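Probable FAD-dependent oxidoreductase PA4991 (Pseudomonas aeruginosa PAO1, PDB 5EZ7) probably acts as an FAD-dependent oxidoreductase on a still unidentified substrate, and is needed for the bacterium to grow in cystic fibrosis sputum. Local coordinates at residues Gln50-Gly55 / Glu152-Val157; Leu96-His101 / Pro241-Cys246; Glu70-Met75 / Lys346-Pro351. All blocks are in the same frame, centred on the assembly; numbering follows the deposited sequence.

Contact 1: residues Gln50-Gly55 / Glu152-Val157; sequences QGIIHG and EIVFDV. With FAD (flavin-adenine dinucleotide), chain B.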
loop_
_atom_site.group_PDB
_atom_site.type_symbol
_atom_site.label_atom_id
_atom_site.label_comp_id
_atom_site.label_asym_id
_atom_site.label_seq_id
_atom_site.Cartn_x
_atom_site.Cartn_y
_atom_site.Cartn_z
ATOM N N GLN A 50 -6.038 -2.594 -3.447
ATOM C CA GLN A 50 -6.447 -2.990 -4.794
ATOM C C GLN A 50 -5.319 -2.744 -5.794
ATOM O O GLN A 50 -5.429 -3.137 -6.941
ATOM C CB GLN A 50 -7.743 -2.290 -5.201
ATOM C CG GLN A 50 -8.943 -2.730 -4.364
ATOM C CD GLN A 50 -10.301 -2.478 -5.057
ATOM O OE1 GLN A 50 -10.965 -1.486 -4.796
ATOM N NE2 GLN A 50 -10.687 -3.376 -5.949
ATOM N N GLY A 51 -4.226 -2.108 -5.364
ATOM C CA GLY A 51 -3.004 -2.017 -6.178
ATOM C C GLY A 51 -3.085 -0.966 -7.253
ATOM O O GLY A 51 -2.232 -0.915 -8.145
ATOM N N ILE A 52 -4.101 -0.099 -7.179
ATOM C CA ILE A 52 -4.346 0.843 -8.258
ATOM C C ILE A 52 -3.451 2.027 -8.028
ATOM O O ILE A 52 -3.471 2.607 -6.939
ATOM C CB ILE A 52 -5.800 1.346 -8.260
ATOM C CG1 ILE A 52 -6.763 0.194 -8.556
ATOM C CG2 ILE A 52 -5.967 2.480 -9.271
ATOM C CD1 ILE A 52 -8.175 0.420 -8.049
ATOM N N ILE A 53 -2.712 2.423 -9.051
ATOM C CA ILE A 53 -1.951 3.675 -8.995
ATOM C C ILE A 53 -2.715 4.841 -9.578
ATOM O O ILE A 53 -2.724 5.075 -10.786
ATOM C CB ILE A 53 -0.568 3.493 -9.590
ATOM C CG1 ILE A 53 0.196 2.599 -8.607
ATOM C CG2 ILE A 53 0.192 4.797 -9.619
ATOM C CD1 ILE A 53 1.234 1.819 -9.288
ATOM N N HIS A 54 -3.362 5.552 -8.664
ATOM C CA HIS A 54 -4.190 6.709 -8.953
ATOM C C HIS A 54 -3.344 7.846 -9.510
ATOM O O HIS A 54 -2.191 7.992 -9.150
ATOM C CB HIS A 54 -4.879 7.189 -7.657
ATOM C CG HIS A 54 -5.674 6.134 -6.958
ATOM N ND1 HIS A 54 -6.866 5.649 -7.450
ATOM C CD2 HIS A 54 -5.463 5.485 -5.791
ATOM C CE1 HIS A 54 -7.352 4.743 -6.624
ATOM N NE2 HIS A 54 -6.515 4.617 -5.613
ATOM N N GLY A 55 -3.920 8.663 -10.377
ATOM C CA GLY A 55 -3.238 9.862 -10.868
ATOM C C GLY A 55 -4.172 11.012 -11.132
ATOM O O GLY A 55 -4.032 11.709 -12.152
ATOM N N GLU A 152 -3.652 5.350 -15.274
ATOM C CA GLU A 152 -3.495 4.592 -14.045
ATOM C C GLU A 152 -3.153 3.115 -14.315
ATOM O O GLU A 152 -3.527 2.570 -15.325
ATOM C CB GLU A 152 -4.770 4.713 -13.198
ATOM C CG GLU A 152 -5.150 6.142 -12.783
ATOM C CD GLU A 152 -6.341 6.203 -11.808
ATOM O OE1 GLU A 152 -6.677 7.345 -11.353
ATOM O OE2 GLU A 152 -6.920 5.127 -11.473
ATOM N N ILE A 153 -2.423 2.498 -13.397
ATOM C CA ILE A 153 -1.821 1.179 -13.583
ATOM C C ILE A 153 -2.300 0.346 -12.437
ATOM O O ILE A 153 -2.539 0.903 -11.344
ATOM C CB ILE A 153 -0.289 1.173 -13.352
ATOM C CG1 ILE A 153 0.427 2.339 -13.993
ATOM C CG2 ILE A 153 0.344 -0.107 -13.873
ATOM C CD1 ILE A 153 1.792 2.579 -13.357
ATOM N N VAL A 154 -2.347 -0.976 -12.625
ATOM C CA VAL A 154 -2.625 -1.894 -11.506
ATOM C C VAL A 154 -1.535 -2.927 -11.309
ATOM O O VAL A 154 -1.287 -3.737 -12.190
ATOM C CB VAL A 154 -3.947 -2.638 -11.687
ATOM C CG1 VAL A 154 -4.259 -3.467 -10.444
ATOM C CG2 VAL A 154 -5.053 -1.640 -12.005
ATOM N N PHE A 155 -0.950 -2.905 -10.111
ATOM C CA PHE A 155 0.234 -3.678 -9.759
ATOM C C PHE A 155 -0.213 -4.939 -9.067
ATOM O O PHE A 155 -1.178 -4.909 -8.356
ATOM C CB PHE A 155 1.164 -2.889 -8.794
ATOM C CG PHE A 155 2.274 -2.139 -9.477
ATOM C CD1 PHE A 155 2.016 -0.980 -10.175
ATOM C CD2 PHE A 155 3.587 -2.593 -9.431
ATOM C CE1 PHE A 155 3.037 -0.276 -10.837
ATOM C CE2 PHE A 155 4.606 -1.900 -10.099
ATOM C CZ PHE A 155 4.323 -0.749 -10.817
ATOM N N ASP A 156 0.501 -6.032 -9.286
ATOM C CA ASP A 156 0.427 -7.228 -8.427
ATOM C C ASP A 156 1.245 -6.894 -7.173
ATOM O O ASP A 156 2.487 -6.932 -7.200
ATOM C CB ASP A 156 1.026 -8.466 -9.147
ATOM C CG ASP A 156 1.052 -9.735 -8.264
ATOM O OD1 ASP A 156 0.446 -9.702 -7.172
ATOM O OD2 ASP A 156 1.657 -10.772 -8.660
ATOM N N VAL A 157 0.554 -6.557 -6.095
ATOM C CA VAL A 157 1.206 -6.030 -4.892
ATOM C C VAL A 157 2.120 -7.044 -4.200
ATOM O O VAL A 157 3.246 -6.716 -3.870
ATOM C CB VAL A 157 0.225 -5.382 -3.887
ATOM C CG1 VAL A 157 0.969 -4.882 -2.662
ATOM C CG2 VAL A 157 -0.484 -4.193 -4.540
HETATM P PA FAD B . 0.943 -0.797 6.034
HETATM O O1A FAD B . 0.873 -1.496 4.715
HETATM O O2A FAD B . -0.170 -0.936 7.034
HETATM O O5B FAD B . 2.318 -1.227 6.698
HETATM C C5B FAD B . 2.628 -0.956 8.050
HETATM C C4B FAD B . 3.593 -2.040 8.479
HETATM O O4B FAD B . 4.110 -1.726 9.783
HETATM C C3B FAD B . 2.909 -3.409 8.544
HETATM O O3B FAD B . 3.595 -4.364 7.732
HETATM C C2B FAD B . 2.964 -3.756 10.020
HETATM O O2B FAD B . 3.100 -5.147 10.304
HETATM C C1B FAD B . 4.158 -2.934 10.513
HETATM N N9A FAD B . 4.092 -2.611 11.944
HETATM C C8A FAD B . 3.009 -2.190 12.620
HETATM N N7A FAD B . 3.321 -2.001 13.914
HETATM C C5A FAD B . 4.617 -2.292 14.073
HETATM C C6A FAD B . 5.555 -2.303 15.204
HETATM N N6A FAD B . 5.115 -1.932 16.415
HETATM N N1A FAD B . 6.829 -2.665 14.977
HETATM C C2A FAD B . 7.246 -3.027 13.750
HETATM N N3A FAD B . 6.440 -3.047 12.669
HETATM C C4A FAD B . 5.134 -2.698 12.775
HETATM N N1 FAD B . -4.054 2.893 -2.234
HETATM C C2 FAD B . -3.893 3.066 -3.563
HETATM O O2 FAD B . -3.075 3.926 -3.968
HETATM N N3 FAD B . -4.577 2.347 -4.469
HETATM C C4 FAD B . -5.465 1.420 -4.120
HETATM O O4 FAD B . -6.080 0.757 -4.978
HETATM C C4X FAD B . -5.694 1.172 -2.692
HETATM N N5 FAD B . -6.582 0.249 -2.278
HETATM C C5X FAD B . -6.775 0.022 -0.966
HETATM C C6 FAD B . -7.688 -0.952 -0.581
HETATM C C7 FAD B . -7.913 -1.219 0.754
HETATM C C7M FAD B . -8.890 -2.287 1.144
HETATM C C8 FAD B . -7.152 -0.472 1.787
HETATM C C8M FAD B . -7.343 -0.727 3.267
HETATM C C9 FAD B . -6.252 0.504 1.401
HETATM C C9A FAD B . -6.023 0.793 0.057
HETATM N N10 FAD B . -5.097 1.785 -0.372
HETATM C C10 FAD B . -4.904 1.984 -1.744
HETATM C "C1'" FAD B . -4.307 2.558 0.572
HETATM C "C2'" FAD B . -3.028 1.789 0.854
HETATM O "O2'" FAD B . -3.286 0.394 1.061
HETATM C "C3'" FAD B . -2.292 2.380 2.049
HETATM O "O3'" FAD B . -2.283 3.817 1.920
HETATM C "C4'" FAD B . -0.855 1.867 2.112
HETATM O "O4'" FAD B . -0.770 0.488 1.753
HETATM C "C5'" FAD B . -0.272 2.024 3.504
HETATM O "O5'" FAD B . 1.119 1.678 3.469
HETATM P P FAD B . 1.942 1.652 4.838
HETATM O O1P FAD B . 3.262 0.973 4.583
HETATM O O2P FAD B . 1.902 3.038 5.373
HETATM O O3P FAD B . 0.996 0.796 5.810
HETATM O O HOH W 1 -3.319 -5.471 -6.906
#
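The carbonyl oxygen of Ile153 is held by the neighbouring strand: Ile53 N donates to Ile153 O at 2.8 Å with an almost straight N-H...O angle of 178°, and the CA-H of Ile52 adds a weaker CA-H...O contact. Gly51 O is treated alike, accepting from Phe155 N at 3.1 Å while the CA-H of Val154 approaches it. Between these bonds Ile52 and Val154 form an antiparallel non-hydrogen-bonded pair, their side chains on one face of the sheet. Gly51 packs its CA against Val157 CG2 (3.7 Å). Gln50 NE2 is hydrogen-bonded to Thr258 OG1 and Thr256 O. At the other end, the extended side chain of Glu152 brings OE1 to Gly55 N at 3.2 Å, the amide lying above the carboxylate plane; OE2 is buried, with no hydrogen-bonding partner in the model, and rests 3.6 Å from Ile52 CG2. A short edge strand thus illustrates how a backbone can read a cofactor, because the polar groups of Ile52 are turned to the flavin: Ile52 N reaches FAD O4 at 3.1 Å, and FAD N3 donates to Ile52 O at 2.7 Å. This paired grip on the pyrimidine edge makes the strand a wall of the FAD pocket.

Contact 2: residues Leu96-His101 / Pro241-Cys246; sequences LLSEAH and PLYAHC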
loop_
_atom_site.group_PDB
_atom_site.type_symbol
_atom_site.label_atom_id
_atom_site.label_comp_id
_atom_site.label_asym_id
_atom_site.label_seq_id
_atom_site.Cartn_x
_atom_site.Cartn_y
_atom_site.Cartn_z
ATOM N N LEU A 96 2.541 -6.407 -13.457
ATOM C CA LEU A 96 1.312 -5.651 -13.483
ATOM C C LEU A 96 0.141 -6.599 -13.683
ATOM O O LEU A 96 0.188 -7.491 -14.526
ATOM C CB LEU A 96 1.305 -4.701 -14.663
ATOM C CG LEU A 96 2.298 -3.561 -14.699
ATOM C CD1 LEU A 96 1.930 -2.645 -15.882
ATOM C CD2 LEU A 96 2.292 -2.840 -13.354
ATOM N N LEU A 97 -0.912 -6.403 -12.920
ATOM C CA LEU A 97 -2.132 -7.111 -13.200
ATOM C C LEU A 97 -2.771 -6.533 -14.478
ATOM O O LEU A 97 -3.254 -7.289 -15.315
ATOM C CB LEU A 97 -3.081 -7.093 -11.981
ATOM C CG LEU A 97 -2.596 -7.911 -10.765
ATOM C CD1 LEU A 97 -3.567 -7.813 -9.593
ATOM C CD2 LEU A 97 -2.345 -9.380 -11.102
ATOM N N SER A 98 -2.712 -5.207 -14.655
ATOM C CA SER A 98 -3.311 -4.571 -15.815
ATOM C C SER A 98 -2.535 -3.341 -16.146
ATOM O O SER A 98 -2.076 -2.609 -15.265
ATOM C CB SER A 98 -4.754 -4.187 -15.521
ATOM O OG SER A 98 -5.426 -3.699 -16.666
ATOM N N GLU A 99 -2.396 -3.111 -17.436
ATOM C CA GLU A 99 -1.671 -1.957 -17.954
ATOM C C GLU A 99 -2.495 -0.684 -17.829
ATOM O O GLU A 99 -1.993 0.397 -18.105
ATOM C CB GLU A 99 -1.368 -2.188 -19.434
ATOM C CG GLU A 99 -0.495 -3.406 -19.705
ATOM C CD GLU A 99 0.905 -3.035 -20.140
ATOM O OE1 GLU A 99 1.508 -2.139 -19.509
ATOM O OE2 GLU A 99 1.393 -3.625 -21.137
ATOM N N ALA A 100 -3.774 -0.833 -17.484
ATOM C CA ALA A 100 -4.713 0.254 -17.425
ATOM C C ALA A 100 -5.808 -0.096 -16.427
ATOM O O ALA A 100 -6.177 -1.260 -16.252
ATOM C CB ALA A 100 -5.313 0.487 -18.786
ATOM N N HIS A 101 -6.277 0.930 -15.739
ATOM C CA HIS A 101 -7.477 0.866 -14.932
ATOM C C HIS A 101 -8.490 1.702 -15.694
ATOM O O HIS A 101 -8.108 2.618 -16.397
ATOM C CB HIS A 101 -7.201 1.432 -13.551
ATOM C CG HIS A 101 -8.367 1.343 -12.636
ATOM N ND1 HIS A 101 -8.700 0.182 -11.971
ATOM C CD2 HIS A 101 -9.304 2.259 -12.288
ATOM C CE1 HIS A 101 -9.780 0.387 -11.242
ATOM N NE2 HIS A 101 -10.158 1.641 -11.404
ATOM N N PRO A 241 -11.086 -10.940 -16.618
ATOM C CA PRO A 241 -10.356 -9.807 -16.035
ATOM C C PRO A 241 -11.089 -8.438 -16.212
ATOM O O PRO A 241 -11.682 -8.154 -17.262
ATOM C CB PRO A 241 -9.012 -9.812 -16.746
ATOM C CG PRO A 241 -8.951 -11.068 -17.542
ATOM C CD PRO A 241 -10.313 -11.667 -17.649
ATOM N N LEU A 242 -11.022 -7.642 -15.154
ATOM C CA LEU A 242 -11.648 -6.384 -15.043
ATOM C C LEU A 242 -10.958 -5.527 -13.964
ATOM O O LEU A 242 -10.694 -5.998 -12.802
ATOM C CB LEU A 242 -13.071 -6.614 -14.620
ATOM C CG LEU A 242 -13.944 -5.389 -14.407
ATOM C CD1 LEU A 242 -13.965 -4.456 -15.640
ATOM C CD2 LEU A 242 -15.307 -5.923 -14.050
ATOM N N TYR A 243 -10.686 -4.276 -14.334
ATOM C CA TYR A 243 -10.060 -3.291 -13.431
ATOM C C TYR A 243 -10.780 -1.963 -13.671
ATOM O O TYR A 243 -10.519 -1.310 -14.677
ATOM C CB TYR A 243 -8.554 -3.182 -13.718
ATOM C CG TYR A 243 -7.873 -4.529 -13.634
ATOM C CD1 TYR A 243 -7.851 -5.411 -14.720
ATOM C CD2 TYR A 243 -7.296 -4.949 -12.451
ATOM C CE1 TYR A 243 -7.243 -6.657 -14.606
ATOM C CE2 TYR A 243 -6.703 -6.186 -12.337
ATOM C CZ TYR A 243 -6.682 -7.036 -13.400
ATOM O OH TYR A 243 -6.093 -8.268 -13.219
ATOM N N ALA A 244 -11.712 -1.580 -12.795
ATOM C CA ALA A 244 -12.580 -0.467 -13.116
ATOM C C ALA A 244 -13.275 0.181 -11.928
ATOM O O ALA A 244 -13.591 -0.482 -10.959
ATOM C CB ALA A 244 -13.616 -0.918 -14.145
ATOM N N HIS A 245 -13.488 1.490 -12.015
ATOM C CA HIS A 245 -14.419 2.199 -11.139
ATOM C C HIS A 245 -15.781 2.266 -11.861
ATOM O O HIS A 245 -15.827 2.773 -12.973
ATOM C CB HIS A 245 -13.965 3.631 -10.904
ATOM C CG HIS A 245 -12.605 3.771 -10.303
ATOM N ND1 HIS A 245 -12.248 3.202 -9.097
ATOM C CD2 HIS A 245 -11.536 4.500 -10.703
ATOM C CE1 HIS A 245 -11.003 3.537 -8.808
ATOM N NE2 HIS A 245 -10.546 4.314 -9.774
ATOM N N CYS A 246 -16.857 1.749 -11.251
ATOM C CA CYS A 246 -18.225 1.917 -11.790
ATOM C C CYS A 246 -18.780 3.197 -11.224
ATOM O O CYS A 246 -18.915 3.338 -10.019
ATOM C CB CYS A 246 -19.196 0.753 -11.469
ATOM S SG CYS A 246 -20.939 1.055 -11.989
#
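A classic beta bulge in strand 96-98 turns both Leu97 and Ser98 toward Val154, and these same two residues meet Tyr243 on the opposing segment. Ser98 sets its CB over a face of the phenol ring, 3.6 Å from the Tyr243 ring centroid and only 18° off the ring normal, a CH-pi contact. Leu97 brings its CB to the hydroxyl end instead, 3.5 Å from Tyr243 OH, and that oxygen also makes a weak hydrogen bond to Thr259 O. With OG anti to the backbone N (chi1 -173°), Ser98 bonds back to its own segment: OG donates to Ala100 O at 2.6 Å, lying in the carbonyl plane on a lone pair, closing the short turn after the bulge, beside the tyrosine.

Further along, His101 shows how an aromatic edge can be seated on a second ring. Its NE2 stands 3.1 Å above the plane of the His245 ring, over its centre, in an edge-to-face pair with centroids 4.2 Å apart and planes inclined at 66°. Tyr243 O lies over one face of the His101 ring, offset toward its rim, while Thr256 OG1 hydrogen-bonds His245 ND1 and helps to fix the receiving ring.

Backbone bonding between Tyr243 and Tyr102 continues the junction into the large mixed sheet, where strands 102-105 and 244-246 run parallel. The contact therefore marks the join between the small three-stranded sheet beside the flavin and the broad sheet that, as in other DAO-family enzymes, probably forms the substrate domain.

Contact 3: residues Glu70-Met75 / Lys346-Pro351; sequences EAIADM and KLALAP. With FAD (flavin-adenine dinucleotide), chain B.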
loop_
_atom_site.group_PDB
_atom_site.type_symbol
_atom_site.label_atom_id
_atom_site.label_comp_id
_atom_site.label_asym_id
_atom_site.label_seq_id
_atom_site.Cartn_x
_atom_site.Cartn_y
_atom_site.Cartn_z
ATOM N N GLU A 70 -1.179 18.080 -7.199
ATOM C CA GLU A 70 -0.028 17.822 -8.084
ATOM C C GLU A 70 0.651 16.491 -7.759
ATOM O O GLU A 70 1.044 15.776 -8.683
ATOM C CB GLU A 70 1.029 18.957 -8.062
ATOM C CG GLU A 70 1.738 19.186 -9.410
ATOM C CD GLU A 70 2.051 20.656 -9.698
ATOM O OE1 GLU A 70 2.880 21.241 -8.969
ATOM O OE2 GLU A 70 1.476 21.232 -10.659
ATOM N N ALA A 71 0.786 16.163 -6.466
ATOM C CA ALA A 71 1.618 15.033 -6.052
ATOM C C ALA A 71 1.071 13.715 -6.607
ATOM O O ALA A 71 1.784 12.981 -7.278
ATOM C CB ALA A 71 1.744 14.990 -4.546
ATOM N N ILE A 72 -0.211 13.456 -6.369
ATOM C CA ILE A 72 -0.900 12.285 -6.924
ATOM C C ILE A 72 -0.906 12.202 -8.468
ATOM O O ILE A 72 -0.755 11.114 -9.015
ATOM C CB ILE A 72 -2.348 12.162 -6.368
ATOM C CG1 ILE A 72 -2.957 10.805 -6.675
ATOM C CG2 ILE A 72 -3.260 13.234 -6.927
ATOM C CD1 ILE A 72 -2.310 9.691 -5.909
ATOM N N ALA A 73 -1.058 13.335 -9.149
ATOM C CA ALA A 73 -1.189 13.379 -10.635
ATOM C C ALA A 73 0.022 12.801 -11.392
ATOM O O ALA A 73 -0.101 12.241 -12.492
ATOM C CB ALA A 73 -1.431 14.816 -11.092
ATOM N N ASP A 74 1.186 12.937 -10.773
ATOM C CA ASP A 74 2.429 12.439 -11.325
ATOM C C ASP A 74 2.750 10.970 -10.949
ATOM O O ASP A 74 3.744 10.424 -11.416
ATOM C CB ASP A 74 3.556 13.369 -10.861
ATOM C CG ASP A 74 4.759 13.315 -11.771
ATOM O OD1 ASP A 74 4.590 13.511 -12.998
ATOM O OD2 ASP A 74 5.877 13.060 -11.265
ATOM N N MET A 75 1.913 10.314 -10.136
ATOM C CA MET A 75 2.246 8.977 -9.637
ATOM C C MET A 75 2.255 7.897 -10.740
ATOM O O MET A 75 3.261 7.228 -10.888
ATOM C CB MET A 75 1.385 8.601 -8.435
ATOM C CG MET A 75 1.768 9.303 -7.121
ATOM S SD MET A 75 3.510 9.180 -6.565
ATOM C CE MET A 75 4.059 10.845 -6.881
ATOM N N LYS A 346 -2.222 6.852 0.388
ATOM C CA LYS A 346 -2.472 5.914 -0.700
ATOM C C LYS A 346 -1.210 5.147 -0.971
ATOM O O LYS A 346 -0.140 5.622 -0.713
ATOM C CB LYS A 346 -2.960 6.681 -1.926
ATOM C CG LYS A 346 -4.452 6.896 -1.835
ATOM C CD LYS A 346 -4.964 8.057 -2.657
ATOM C CE LYS A 346 -6.501 8.095 -2.611
ATOM N NZ LYS A 346 -7.055 8.542 -3.933
ATOM N N LEU A 347 -1.336 3.924 -1.441
ATOM C CA LEU A 347 -0.208 3.163 -1.852
ATOM C C LEU A 347 0.515 3.854 -3.006
ATOM O O LEU A 347 1.734 3.821 -3.087
ATOM C CB LEU A 347 -0.672 1.792 -2.296
ATOM C CG LEU A 347 0.416 0.861 -2.849
ATOM C CD1 LEU A 347 0.296 -0.492 -2.226
ATOM C CD2 LEU A 347 0.307 0.709 -4.348
ATOM N N ALA A 348 -0.278 4.410 -3.918
ATOM C CA ALA A 348 0.153 5.252 -5.006
ATOM C C ALA A 348 1.177 6.300 -4.623
ATOM O O ALA A 348 2.062 6.611 -5.412
ATOM C CB ALA A 348 -1.063 5.952 -5.603
ATOM N N LEU A 349 1.000 6.871 -3.426
ATOM C CA LEU A 349 1.763 8.016 -2.911
ATOM C C LEU A 349 2.992 7.618 -2.061
ATOM O O LEU A 349 3.609 8.460 -1.400
ATOM C CB LEU A 349 0.799 8.902 -2.086
ATOM C CG LEU A 349 -0.181 9.802 -2.851
ATOM C CD1 LEU A 349 -1.223 10.424 -1.910
ATOM C CD2 LEU A 349 0.547 10.928 -3.532
ATOM N N ALA A 350 3.348 6.342 -2.069
ATOM C CA ALA A 350 4.537 5.915 -1.347
ATOM C C ALA A 350 5.788 6.623 -1.848
ATOM O O ALA A 350 6.610 6.995 -1.038
ATOM C CB ALA A 350 4.726 4.424 -1.414
ATOM N N PRO A 351 5.925 6.856 -3.169
ATOM C CA PRO A 351 7.094 7.622 -3.604
ATOM C C PRO A 351 7.126 9.110 -3.136
ATOM O O PRO A 351 8.196 9.722 -3.098
ATOM C CB PRO A 351 7.029 7.530 -5.145
ATOM C CG PRO A 351 5.998 6.506 -5.467
ATOM C CD PRO A 351 5.070 6.478 -4.305
HETATM P PA FAD B . 0.943 -0.797 6.034
HETATM O O1A FAD B . 0.873 -1.496 4.715
HETATM O O2A FAD B . -0.170 -0.936 7.034
HETATM O O5B FAD B . 2.318 -1.227 6.698
HETATM C C5B FAD B . 2.628 -0.956 8.050
HETATM C C4B FAD B . 3.593 -2.040 8.479
HETATM O O4B FAD B . 4.110 -1.726 9.783
HETATM C C3B FAD B . 2.909 -3.409 8.544
HETATM O O3B FAD B . 3.595 -4.364 7.732
HETATM C C2B FAD B . 2.964 -3.756 10.020
HETATM O O2B FAD B . 3.100 -5.147 10.304
HETATM C C1B FAD B . 4.158 -2.934 10.513
HETATM N N9A FAD B . 4.092 -2.611 11.944
HETATM C C8A FAD B . 3.009 -2.190 12.620
HETATM N N7A FAD B . 3.321 -2.001 13.914
HETATM C C5A FAD B . 4.617 -2.292 14.073
HETATM C C6A FAD B . 5.555 -2.303 15.204
HETATM N N6A FAD B . 5.115 -1.932 16.415
HETATM N N1A FAD B . 6.829 -2.665 14.977
HETATM C C2A FAD B . 7.246 -3.027 13.750
HETATM N N3A FAD B . 6.440 -3.047 12.669
HETATM C C4A FAD B . 5.134 -2.698 12.775
HETATM N N1 FAD B . -4.054 2.893 -2.234
HETATM C C2 FAD B . -3.893 3.066 -3.563
HETATM O O2 FAD B . -3.075 3.926 -3.968
HETATM N N3 FAD B . -4.577 2.347 -4.469
HETATM C C4 FAD B . -5.465 1.420 -4.120
HETATM O O4 FAD B . -6.080 0.757 -4.978
HETATM C C4X FAD B . -5.694 1.172 -2.692
HETATM N N5 FAD B . -6.582 0.249 -2.278
HETATM C C5X FAD B . -6.775 0.022 -0.966
HETATM C C6 FAD B . -7.688 -0.952 -0.581
HETATM C C7 FAD B . -7.913 -1.219 0.754
HETATM C C7M FAD B . -8.890 -2.287 1.144
HETATM C C8 FAD B . -7.152 -0.472 1.787
HETATM C C8M FAD B . -7.343 -0.727 3.267
HETATM C C9 FAD B . -6.252 0.504 1.401
HETATM C C9A FAD B . -6.023 0.793 0.057
HETATM N N10 FAD B . -5.097 1.785 -0.372
HETATM C C10 FAD B . -4.904 1.984 -1.744
HETATM C "C1'" FAD B . -4.307 2.558 0.572
HETATM C "C2'" FAD B . -3.028 1.789 0.854
HETATM O "O2'" FAD B . -3.286 0.394 1.061
HETATM C "C3'" FAD B . -2.292 2.380 2.049
HETATM O "O3'" FAD B . -2.283 3.817 1.920
HETATM C "C4'" FAD B . -0.855 1.867 2.112
HETATM O "O4'" FAD B . -0.770 0.488 1.753
HETATM C "C5'" FAD B . -0.272 2.024 3.504
HETATM O "O5'" FAD B . 1.119 1.678 3.469
HETATM P P FAD B . 1.942 1.652 4.838
HETATM O O1P FAD B . 3.262 0.973 4.583
HETATM O O2P FAD B . 1.902 3.038 5.373
HETATM O O3P FAD B . 0.996 0.796 5.810
#
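The short helix 70-73 and Met75 come up against the turn that leads into helix 350-364, with CA atoms 6.4 Å apart for Ile72 and Leu349 and the Met75-Ala348 pair similarly spaced. Ile72 reaches across with CG1 anti to the backbone N (chi1 -167°), and its terminal CD1 settles 3.7 Å from Leu349 CG and 4.0 Å from Ala348 CB, the Ile72 and Leu349 side chains crossing at about a right angle. Leu349 CD2 extends this apolar patch toward Ala71 and Met75 CG.

The turn has a second task, an instance of a recurrent flavoprotein design in which backbone amides of a turn just before a helix are directed at the isoalloxazine. Leu347 N donates to FAD N1 at 3.0 Å, and Ala348 N to FAD O2 at 2.8 Å with an N-H...O angle of 172°. Leu349 occupies the N-cap position, and the two N-H donors, perhaps helped by the nearby start of helix 350-364, would be expected to favour negative charge at N1 and O2 of a reduced flavin.

Ala348 is thus held between cofactor and helix: its CB touches both FAD O2 and Ile72. On the protein side, Ala348 O accepts a hydrogen bond from Trp79 NE1, and Met75 SD sits beside it at 3.2 Å. The bend at chi2 (-54°) brings Met75 SD to 3.8 Å from Pro351 CG, the two side chains sliding past each other in opposite directions.

Followed from the N terminus, the chain lays down 50-55, 70-75 and 96-101 before any of the three contacts closes. Segment 152-157 then closes contact 1, 241-246 closes contact 2, and 346-351 closes contact 3, the longest loop. Contact 2 is nested inside contact 3, whereas contact 1 crosses both. Contacts 1 and 2 share the three-stranded sheet, in which strand 153-155 lies between 52-53 and 96-98; from there contact 2 leads on to the eight-stranded sheet. Contact 3 joins the short helix 70-73 to the turn before helix 350-364, beside the flavin. Contacts 1 and 3 both touch FAD and each other, His54 packing on Ile72, Met75 and Ala348. Contacts 2 and 3 do not touch.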